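Hypothetical nigD-like protein (Bacteroides caccae, PDB 3QWN) is of uncharacterised function but may act as an immunity protein or antitoxin of the NigD-like family. Local coordinates at residues A[116-121]-A[126-131]; A[89-94]-A[146-151]; A[112-117]-A[183-188]. All blocks are in the same frame, centred on the assembly; numbering follows the deposited sequence.

Interaction 1 (A[116-121]-A[126-131]); sequences LNLKVN and HVFGIV
Leu118 of segment 116-121 reaches across to two rings of segment 126-131, those of His126 and Phe128. It meets both from the opposite direction, with one methyl doing most of the work. Its CD2 lies at the edge of the Phe128 ring, near the ring plane, 3.7 Å from Phe128 CZ. The same methyl meets the imidazole obliquely, 3.7 Å from His126 ND1. Its other methyl, CD1, also reaches Phe128 CZ, at 3.8 Å, so both methyls of the leucine gather at the CZ end of the ring.

Leu116 comes at the phenyl ring from the opposite direction too. Its CD1 is 3.7 Å from Phe128 CE1 and lies obliquely to the ring. Val120 approaches His126 at a slant. Val120 CG1 is anti to its carbonyl carbon (chi1 -56°), which carries this methyl to 3.5 Å from His126 NE2.

No hydrogen bond joins the two segments. The polar atoms of the imidazole are satisfied elsewhere: His126 ND1 pairs with His149 NE2, and His126 NE2 with Asp154 OD2. These two bonds should fix the rotation of the ring. Asp154 may favour an extra proton somewhere in the His126-His149 pair. The ring is thus held by polar partners while Leu118 and Val120 pack against it.

The contact spans two sheets of the C-terminal beta sandwich domain. Strand 111-120 is the middle of a three-stranded antiparallel sheet, between strands 101-108 and 158-167. Strand 127-133 belongs to the five-stranded mixed sheet. There it runs antiparallel to strand 142-150, whose His149 stacks on Phe128. On the other sheet, Leu118 also touches Ala162 of strand 158-167, and Leu116 touches Val102 of strand 101-108.

Interaction 2 (A[89-94]-A[146-151]); sequences PTYRDG and LLYHDA
Tyr91 and Tyr148 form the aromatic part of this contact. Their ring centroids are 5.2 Å apart and the planes meet at 41°. The rings meet obliquely. The two side chains slide past each other in opposite directions. The CD1-CE1 bond of Tyr91 does the touching: Tyr91 CE1 is 3.5 Å from Tyr148 CD2, and Tyr91 CD1 is 3.8 Å from Tyr148 CE2. The Tyr148 CG is anti to its backbone N (chi1 170°), and this sends the ring out from strand 142-150 to meet the loop. The Tyr148 ring also packs on Val127 and Val131 of strand 127-133 and on Lys96 of the loop.

The second kind of contact is between backbone and ring. Gly94 O lies at the edge of the Tyr148 ring, near its plane, 3.6 Å from Tyr148 CE2. Gly94 ends a type I beta turn that starts at Tyr91, closed by the bond from Gly94 N to Tyr91 O at 3.0 Å. Its positive phi (100°) carries the chain on toward Tyr148. Thr90 OG1 stands over the centre of one face of the Tyr91 ring.

Polar links run outside the pair. Tyr91 OH makes a weak hydrogen bond to Ile130 O on strand 127-133.

No hydrogen bond or salt bridge joins segments 89-94 and 146-151, so this part of the loop meets the strand by van der Waals and aromatic contact. Residues 96-98 of the same loop supply hydrogen bonds to the strand.

Interaction 3 (A[112-117]-A[183-188]); sequences LNMILN and IKFKYY
Met114, a selenomethionine, and Phe185 meet through two quite different first torsions. Met114 CG lies between its backbone N and carbonyl carbon (chi1 72°), and the chain bends again at its last torsion. That bend folds the terminal methyl back over the phenyl ring. Phe185 has its CG anti to the backbone N (chi1 176°), and its ring meets Met114 from the opposite direction.

Met114 CE lies over one face of the Phe185 ring, 4.1 Å from its centroid and offset toward the rim. This is a CH-pi contact. The selenium stands more to the side, at an oblique angle to the ring, and Met114 SE is 3.5 Å from Phe185 CZ. Together they make a Met-aromatic contact in which methyl and selenium share one ring.

Leu112, two residues earlier and on the same face of the strand, touches Ile183 CG2 with its CD2 at 4.1 Å, the two side chains sliding past each other in opposite directions. The same methyl reaches Phe185 CD1 at 4.4 Å, obliquely to the ring.

The strands are too far apart to bond through their backbones. The axes of the two short segments come within 10.9 Å of each other, at 27°, running roughly parallel. They belong to two sheets that face each other in the C-terminal beta sandwich domain. Ile105 of strand 101-108 packs on both Met114 and Phe185, while Leu147 of strand 142-150 touches Phe185 from within its own sheet.

All four residues that touch are buried, and no hydrogen bond crosses. The chemistry is that of a hydrophobic core. Cohesion between the sheets here comes from apolar packing. The CH-pi and Met-aromatic contact may add a little direction; in the natural protein a sulfur would stand in place of the selenium.

Overall arrangement
All three contacts lie in the C-terminal beta sandwich domain and reach its five-stranded sheet. Interactions 1 and 3 share Leu116 and Asn117 and pack strand 111-120 against that sheet, with centres about 11 Å apart. Between them, Ile130 CD1 touches Phe185 CE1 at 3.7 Å. Interaction 2 adds a loop to the same sheet, its centre about 11 Å from that of interaction 1. Val131 N probably bonds to Leu146 O at 2.8 Å, joining interactions 1 and 2, and Leu147 N to Lys186 O at 2.9 Å, joining 2 and 3, whose centres are about 15 Å apart. Along the chain, interaction 1 is nested within interaction 2, whereas interactions 2 and 3 cross.

Interaction 1 (A[116-121]-A[126-131])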
loop_
_atom_site.group_PDB
_atom_site.type_symbol
_atom_site.label_atom_id
_atom_site.label_comp_id
_atom_site.label_asym_id
_atom_site.label_seq_id
_atom_site.Cartn_x
_atom_site.Cartn_y
_atom_site.Cartn_z
ATOM N N LEU A 116 -1.002 7.163 4.527
ATOM C CA LEU A 116 -2.159 7.818 5.117
ATOM C C LEU A 116 -1.819 8.392 6.465
ATOM O O LEU A 116 -0.921 7.897 7.141
ATOM C CB LEU A 116 -3.335 6.829 5.274
ATOM C CG LEU A 116 -3.784 6.027 4.047
ATOM C CD1 LEU A 116 -4.889 5.059 4.429
ATOM C CD2 LEU A 116 -4.243 6.951 2.897
ATOM N N ASN A 117 -2.537 9.435 6.865
ATOM C CA ASN A 117 -2.440 9.954 8.219
ATOM C C ASN A 117 -3.783 9.721 8.876
ATOM O O ASN A 117 -4.840 10.060 8.321
ATOM C CB ASN A 117 -1.996 11.422 8.337
ATOM C CG ASN A 117 -1.694 11.762 9.778
ATOM O OD1 ASN A 117 -0.694 11.299 10.363
ATOM N ND2 ASN A 117 -2.635 12.447 10.429
ATOM N N LEU A 118 -3.723 9.094 10.040
ATOM C CA LEU A 118 -4.836 8.702 10.895
ATOM C C LEU A 118 -4.729 9.376 12.233
ATOM O O LEU A 118 -3.623 9.659 12.695
ATOM C CB LEU A 118 -4.717 7.173 11.145
ATOM C CG LEU A 118 -5.375 6.215 10.200
ATOM C CD1 LEU A 118 -4.657 6.179 8.861
ATOM C CD2 LEU A 118 -5.325 4.847 10.789
ATOM N N LYS A 119 -5.854 9.534 12.893
ATOM C CA LYS A 119 -5.930 9.982 14.267
ATOM C C LYS A 119 -6.447 8.749 15.004
ATOM O O LYS A 119 -7.528 8.239 14.695
ATOM C CB LYS A 119 -6.780 11.268 14.441
ATOM C CG LYS A 119 -6.014 12.569 14.144
ATOM C CD LYS A 119 -5.456 13.237 15.413
ATOM C CE LYS A 119 -5.146 14.711 15.251
ATOM N NZ LYS A 119 -4.606 15.293 16.514
ATOM N N VAL A 120 -5.579 8.180 15.861
ATOM C CA VAL A 120 -5.824 6.939 16.600
ATOM C C VAL A 120 -5.712 7.157 18.122
ATOM O O VAL A 120 -5.468 8.269 18.598
ATOM C CB VAL A 120 -4.813 5.831 16.143
ATOM C CG1 VAL A 120 -4.872 5.603 14.638
ATOM C CG2 VAL A 120 -3.379 6.154 16.599
ATOM N N ASN A 121 -5.925 6.076 18.874
ATOM C CA ASN A 121 -5.688 6.009 20.304
ATOM C C ASN A 121 -4.962 4.680 20.549
ATOM O O ASN A 121 -3.740 4.638 20.427
ATOM C CB ASN A 121 -6.955 6.177 21.114
ATOM C CG ASN A 121 -6.726 6.093 22.612
ATOM O OD1 ASN A 121 -5.593 6.177 23.126
ATOM N ND2 ASN A 121 -7.803 5.906 23.355
ATOM N N HIS A 126 -7.442 -1.041 13.123
ATOM C CA HIS A 126 -7.859 -0.219 12.014
ATOM C C HIS A 126 -7.816 -1.137 10.804
ATOM O O HIS A 126 -6.776 -1.721 10.493
ATOM C CB HIS A 126 -6.987 1.037 11.884
ATOM C CG HIS A 126 -7.255 2.058 12.950
ATOM N ND1 HIS A 126 -7.985 3.201 12.691
ATOM C CD2 HIS A 126 -6.915 2.052 14.259
ATOM C CE1 HIS A 126 -8.036 3.863 13.831
ATOM N NE2 HIS A 126 -7.409 3.210 14.802
ATOM N N VAL A 127 -8.985 -1.383 10.220
ATOM C CA VAL A 127 -9.127 -2.301 9.095
ATOM C C VAL A 127 -9.294 -1.489 7.809
ATOM O O VAL A 127 -10.166 -0.626 7.721
ATOM C CB VAL A 127 -10.282 -3.336 9.305
ATOM C CG1 VAL A 127 -10.327 -4.347 8.159
ATOM C CG2 VAL A 127 -10.144 -4.056 10.645
ATOM N N PHE A 128 -8.403 -1.750 6.837
ATOM C CA PHE A 128 -8.387 -1.111 5.536
ATOM C C PHE A 128 -8.764 -2.105 4.438
ATOM O O PHE A 128 -8.441 -3.292 4.538
ATOM C CB PHE A 128 -7.019 -0.502 5.238
ATOM C CG PHE A 128 -6.657 0.633 6.161
ATOM C CD1 PHE A 128 -7.174 1.918 5.956
ATOM C CD2 PHE A 128 -5.797 0.426 7.238
ATOM C CE1 PHE A 128 -6.864 2.960 6.826
ATOM C CE2 PHE A 128 -5.468 1.477 8.094
ATOM C CZ PHE A 128 -6.026 2.730 7.895
ATOM N N GLY A 129 -9.409 -1.579 3.393
ATOM C CA GLY A 129 -9.779 -2.303 2.195
ATOM C C GLY A 129 -9.981 -1.342 1.040
ATOM O O GLY A 129 -9.922 -0.123 1.212
ATOM N N ILE A 130 -10.217 -1.890 -0.149
ATOM C CA ILE A 130 -10.514 -1.158 -1.358
ATOM C C ILE A 130 -11.823 -1.691 -1.913
ATOM O O ILE A 130 -11.937 -2.889 -2.204
ATOM C CB ILE A 130 -9.358 -1.234 -2.400
ATOM C CG1 ILE A 130 -8.060 -0.518 -1.906
ATOM C CG2 ILE A 130 -9.820 -0.719 -3.791
ATOM C CD1 ILE A 130 -8.136 1.086 -1.772
ATOM N N VAL A 131 -12.817 -0.803 -2.033
ATOM C CA VAL A 131 -14.115 -1.118 -2.622
ATOM C C VAL A 131 -13.983 -0.818 -4.116
ATOM O O VAL A 131 -13.738 0.320 -4.504
ATOM C CB VAL A 131 -15.295 -0.376 -1.950
ATOM C CG1 VAL A 131 -16.628 -0.889 -2.482
ATOM C CG2 VAL A 131 -15.226 -0.510 -0.427
#

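Interaction 2 (A[89-94]-A[146-151])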
loop_
_atom_site.group_PDB
_atom_site.type_symbol
_atom_site.label_atom_id
_atom_site.label_comp_id
_atom_site.label_asym_id
_atom_site.label_seq_id
_atom_site.Cartn_x
_atom_site.Cartn_y
_atom_site.Cartn_z
ATOM N N PRO A 89 -18.112 -10.898 0.177
ATOM C CA PRO A 89 -18.370 -11.285 1.577
ATOM C C PRO A 89 -17.581 -10.507 2.650
ATOM O O PRO A 89 -18.059 -10.457 3.791
ATOM C CB PRO A 89 -17.971 -12.763 1.604
ATOM C CG PRO A 89 -18.241 -13.235 0.231
ATOM C CD PRO A 89 -17.819 -12.095 -0.644
ATOM N N THR A 90 -16.405 -9.910 2.321
ATOM C CA THR A 90 -15.636 -9.131 3.310
ATOM C C THR A 90 -16.417 -7.880 3.759
ATOM O O THR A 90 -16.210 -7.402 4.878
ATOM C CB THR A 90 -14.229 -8.718 2.809
ATOM O OG1 THR A 90 -14.286 -8.154 1.502
ATOM C CG2 THR A 90 -13.244 -9.838 2.821
ATOM N N TYR A 91 -17.313 -7.362 2.888
ATOM C CA TYR A 91 -18.082 -6.143 3.153
ATOM C C TYR A 91 -19.511 -6.438 3.607
ATOM O O TYR A 91 -20.348 -5.533 3.614
ATOM C CB TYR A 91 -18.080 -5.234 1.899
ATOM C CG TYR A 91 -16.697 -4.796 1.472
ATOM C CD1 TYR A 91 -15.810 -4.240 2.390
ATOM C CD2 TYR A 91 -16.274 -4.935 0.151
ATOM C CE1 TYR A 91 -14.525 -3.867 2.015
ATOM C CE2 TYR A 91 -14.992 -4.555 -0.240
ATOM C CZ TYR A 91 -14.123 -4.016 0.698
ATOM O OH TYR A 91 -12.851 -3.648 0.345
ATOM N N ARG A 92 -19.771 -7.685 4.032
ATOM C CA ARG A 92 -21.083 -8.165 4.479
ATOM C C ARG A 92 -21.699 -7.293 5.594
ATOM O O ARG A 92 -22.908 -7.003 5.548
ATOM C CB ARG A 92 -20.978 -9.619 4.967
ATOM C CG ARG A 92 -21.686 -10.630 4.074
ATOM C CD ARG A 92 -21.906 -11.951 4.804
ATOM N NE ARG A 92 -20.653 -12.685 5.020
ATOM C CZ ARG A 92 -20.218 -13.675 4.246
ATOM N NH1 ARG A 92 -20.924 -14.060 3.190
ATOM N NH2 ARG A 92 -19.065 -14.274 4.510
ATOM N N ASP A 93 -20.858 -6.853 6.575
ATOM C CA ASP A 93 -21.314 -6.044 7.711
ATOM C C ASP A 93 -21.391 -4.533 7.391
ATOM O O ASP A 93 -21.632 -3.729 8.296
ATOM C CB ASP A 93 -20.448 -6.307 8.944
ATOM C CG ASP A 93 -20.546 -7.739 9.458
ATOM O OD1 ASP A 93 -21.661 -8.317 9.412
ATOM O OD2 ASP A 93 -19.512 -8.279 9.916
ATOM N N GLY A 94 -21.271 -4.182 6.110
ATOM C CA GLY A 94 -21.359 -2.802 5.647
ATOM C C GLY A 94 -20.041 -2.106 5.376
ATOM O O GLY A 94 -19.000 -2.466 5.931
ATOM N N LEU A 146 -12.605 2.912 -3.833
ATOM C CA LEU A 146 -13.028 3.665 -2.661
ATOM C C LEU A 146 -12.363 3.047 -1.462
ATOM O O LEU A 146 -12.437 1.831 -1.290
ATOM C CB LEU A 146 -14.559 3.685 -2.497
ATOM C CG LEU A 146 -15.135 4.299 -1.197
ATOM C CD1 LEU A 146 -14.732 5.799 -1.027
ATOM C CD2 LEU A 146 -16.647 4.155 -1.179
ATOM N N LEU A 147 -11.687 3.879 -0.648
ATOM C CA LEU A 147 -11.040 3.381 0.543
ATOM C C LEU A 147 -12.079 2.959 1.592
ATOM O O LEU A 147 -12.997 3.725 1.922
ATOM C CB LEU A 147 -10.065 4.415 1.153
ATOM C CG LEU A 147 -9.274 3.932 2.372
ATOM C CD1 LEU A 147 -8.191 2.949 1.984
ATOM C CD2 LEU A 147 -8.727 5.074 3.148
ATOM N N TYR A 148 -11.909 1.735 2.096
ATOM C CA TYR A 148 -12.643 1.201 3.214
ATOM C C TYR A 148 -11.744 1.387 4.441
ATOM O O TYR A 148 -10.571 0.982 4.415
ATOM C CB TYR A 148 -13.000 -0.278 2.980
ATOM C CG TYR A 148 -13.566 -0.988 4.194
ATOM C CD1 TYR A 148 -12.731 -1.445 5.213
ATOM C CD2 TYR A 148 -14.925 -1.271 4.290
ATOM C CE1 TYR A 148 -13.246 -2.080 6.341
ATOM C CE2 TYR A 148 -15.444 -1.953 5.390
ATOM C CZ TYR A 148 -14.601 -2.350 6.416
ATOM O OH TYR A 148 -15.092 -3.022 7.510
ATOM N N HIS A 149 -12.273 2.007 5.498
ATOM C CA HIS A 149 -11.525 2.174 6.730
ATOM C C HIS A 149 -12.465 2.039 7.907
ATOM O O HIS A 149 -13.365 2.862 8.085
ATOM C CB HIS A 149 -10.722 3.503 6.786
ATOM C CG HIS A 149 -10.096 3.775 8.131
ATOM N ND1 HIS A 149 -10.104 5.039 8.684
ATOM C CD2 HIS A 149 -9.519 2.914 9.019
ATOM C CE1 HIS A 149 -9.509 4.921 9.867
ATOM N NE2 HIS A 149 -9.153 3.657 10.113
ATOM N N ASP A 150 -12.244 0.993 8.712
ATOM C CA ASP A 150 -12.984 0.729 9.938
ATOM C C ASP A 150 -12.044 0.964 11.115
ATOM O O ASP A 150 -11.089 0.210 11.292
ATOM C CB ASP A 150 -13.545 -0.699 9.933
ATOM C CG ASP A 150 -14.475 -1.075 11.078
ATOM O OD1 ASP A 150 -14.923 -0.157 11.818
ATOM O OD2 ASP A 150 -14.773 -2.285 11.221
ATOM N N ALA A 151 -12.275 2.051 11.874
ATOM C CA ALA A 151 -11.465 2.427 13.049
ATOM C C ALA A 151 -11.913 1.670 14.277
ATOM O O ALA A 151 -11.279 1.794 15.315
ATOM C CB ALA A 151 -11.564 3.928 13.302
#

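Interaction 3 (A[112-117]-A[183-188])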
loop_
_atom_site.group_PDB
_atom_site.type_symbol
_atom_site.label_atom_id
_atom_site.label_comp_id
_atom_site.label_asym_id
_atom_site.label_seq_id
_atom_site.Cartn_x
_atom_site.Cartn_y
_atom_site.Cartn_z
ATOM N N LEU A 112 -0.606 0.375 -6.190
ATOM C CA LEU A 112 -1.037 1.738 -5.945
ATOM C C LEU A 112 -0.620 1.990 -4.477
ATOM O O LEU A 112 -1.252 1.457 -3.572
ATOM C CB LEU A 112 -2.545 1.966 -6.219
ATOM C CG LEU A 112 -3.085 3.355 -5.798
ATOM C CD1 LEU A 112 -2.606 4.463 -6.742
ATOM C CD2 LEU A 112 -4.609 3.350 -5.649
ATOM N N ASN A 113 0.511 2.696 -4.254
ATOM C CA ASN A 113 1.047 2.929 -2.907
ATOM C C ASN A 113 0.540 4.220 -2.306
ATOM O O ASN A 113 0.288 5.178 -3.018
ATOM C CB ASN A 113 2.577 2.932 -2.901
ATOM C CG ASN A 113 3.135 1.859 -3.770
ATOM O OD1 ASN A 113 3.129 0.721 -3.408
ATOM N ND2 ASN A 113 3.444 2.168 -5.005
HETATM N N MSE A 114 0.351 4.217 -1.006
HETATM C CA MSE A 114 -0.109 5.395 -0.318
HETATM C C MSE A 114 0.297 5.368 1.117
HETATM O O MSE A 114 0.368 4.301 1.745
HETATM C CB MSE A 114 -1.640 5.637 -0.441
HETATM C CG MSE A 114 -2.531 4.681 0.342
HETATM SE SE MSE A 114 -4.420 4.839 -0.266
HETATM C CE MSE A 114 -4.201 4.013 -2.022
ATOM N N ILE A 115 0.566 6.587 1.614
ATOM C CA ILE A 115 0.857 6.902 3.000
ATOM C C ILE A 115 -0.349 7.683 3.493
ATOM O O ILE A 115 -0.701 8.720 2.919
ATOM C CB ILE A 115 2.173 7.677 3.174
ATOM C CG1 ILE A 115 3.362 6.909 2.559
ATOM C CG2 ILE A 115 2.388 7.993 4.645
ATOM C CD1 ILE A 115 4.702 7.701 2.559
ATOM N N LEU A 116 -1.002 7.163 4.527
ATOM C CA LEU A 116 -2.159 7.818 5.117
ATOM C C LEU A 116 -1.819 8.392 6.465
ATOM O O LEU A 116 -0.921 7.897 7.141
ATOM C CB LEU A 116 -3.335 6.829 5.274
ATOM C CG LEU A 116 -3.784 6.027 4.047
ATOM C CD1 LEU A 116 -4.889 5.059 4.429
ATOM C CD2 LEU A 116 -4.243 6.951 2.897
ATOM N N ASN A 117 -2.537 9.435 6.865
ATOM C CA ASN A 117 -2.440 9.954 8.219
ATOM C C ASN A 117 -3.783 9.721 8.876
ATOM O O ASN A 117 -4.840 10.060 8.321
ATOM C CB ASN A 117 -1.996 11.422 8.337
ATOM C CG ASN A 117 -1.694 11.762 9.778
ATOM O OD1 ASN A 117 -0.694 11.299 10.363
ATOM N ND2 ASN A 117 -2.635 12.447 10.429
ATOM N N ILE A 183 -6.894 4.434 -12.805
ATOM C CA ILE A 183 -7.370 4.189 -11.445
ATOM C C ILE A 183 -7.843 5.517 -10.877
ATOM O O ILE A 183 -7.073 6.478 -10.847
ATOM C CB ILE A 183 -6.313 3.494 -10.540
ATOM C CG1 ILE A 183 -5.923 2.104 -11.124
ATOM C CG2 ILE A 183 -6.797 3.390 -9.073
ATOM C CD1 ILE A 183 -4.497 1.824 -11.025
ATOM N N LYS A 184 -9.110 5.569 -10.450
ATOM C CA LYS A 184 -9.714 6.742 -9.828
ATOM C C LYS A 184 -10.007 6.388 -8.366
ATOM O O LYS A 184 -10.914 5.605 -8.077
ATOM C CB LYS A 184 -10.954 7.188 -10.594
ATOM C CG LYS A 184 -10.620 7.743 -11.967
ATOM C CD LYS A 184 -11.841 8.311 -12.630
ATOM C CE LYS A 184 -11.561 8.746 -14.047
ATOM N NZ LYS A 184 -12.714 9.474 -14.608
ATOM N N PHE A 185 -9.185 6.916 -7.459
ATOM C CA PHE A 185 -9.246 6.629 -6.034
ATOM C C PHE A 185 -9.998 7.710 -5.249
ATOM O O PHE A 185 -9.671 8.891 -5.336
ATOM C CB PHE A 185 -7.818 6.441 -5.466
ATOM C CG PHE A 185 -7.749 6.221 -3.974
ATOM C CD1 PHE A 185 -8.084 4.987 -3.419
ATOM C CD2 PHE A 185 -7.350 7.246 -3.122
ATOM C CE1 PHE A 185 -8.025 4.794 -2.039
ATOM C CE2 PHE A 185 -7.279 7.044 -1.737
ATOM C CZ PHE A 185 -7.618 5.817 -1.208
ATOM N N LYS A 186 -10.998 7.273 -4.463
ATOM C CA LYS A 186 -11.809 8.095 -3.566
ATOM C C LYS A 186 -11.596 7.654 -2.124
ATOM O O LYS A 186 -11.264 6.492 -1.867
ATOM C CB LYS A 186 -13.293 8.001 -3.927
ATOM C CG LYS A 186 -13.717 8.915 -5.068
ATOM C CD LYS A 186 -15.198 8.758 -5.394
ATOM C CE LYS A 186 -15.549 9.301 -6.757
ATOM N NZ LYS A 186 -17.021 9.346 -6.977
ATOM N N TYR A 187 -11.787 8.572 -1.179
ATOM C CA TYR A 187 -11.608 8.280 0.255
ATOM C C TYR A 187 -12.329 9.343 1.070
ATOM O O TYR A 187 -12.447 10.491 0.616
ATOM C CB TYR A 187 -10.095 8.227 0.642
ATOM C CG TYR A 187 -9.386 9.572 0.573
ATOM C CD1 TYR A 187 -9.076 10.163 -0.652
ATOM C CD2 TYR A 187 -9.042 10.263 1.735
ATOM C CE1 TYR A 187 -8.456 11.413 -0.717
ATOM C CE2 TYR A 187 -8.437 11.522 1.679
ATOM C CZ TYR A 187 -8.130 12.086 0.454
ATOM O OH TYR A 187 -7.460 13.296 0.427
ATOM N N TYR A 188 -12.800 8.969 2.262
ATOM C CA TYR A 188 -13.459 9.916 3.152
ATOM C C TYR A 188 -12.423 10.593 4.013
ATOM O O TYR A 188 -11.501 9.942 4.506
ATOM C CB TYR A 188 -14.544 9.237 3.991
ATOM C CG TYR A 188 -15.839 9.020 3.226
ATOM C CD1 TYR A 188 -15.931 8.051 2.228
ATOM C CD2 TYR A 188 -16.979 9.769 3.515
ATOM C CE1 TYR A 188 -17.121 7.827 1.541
ATOM C CE2 TYR A 188 -18.171 9.577 2.808
ATOM C CZ TYR A 188 -18.240 8.599 1.821
ATOM O OH TYR A 188 -19.399 8.355 1.103
#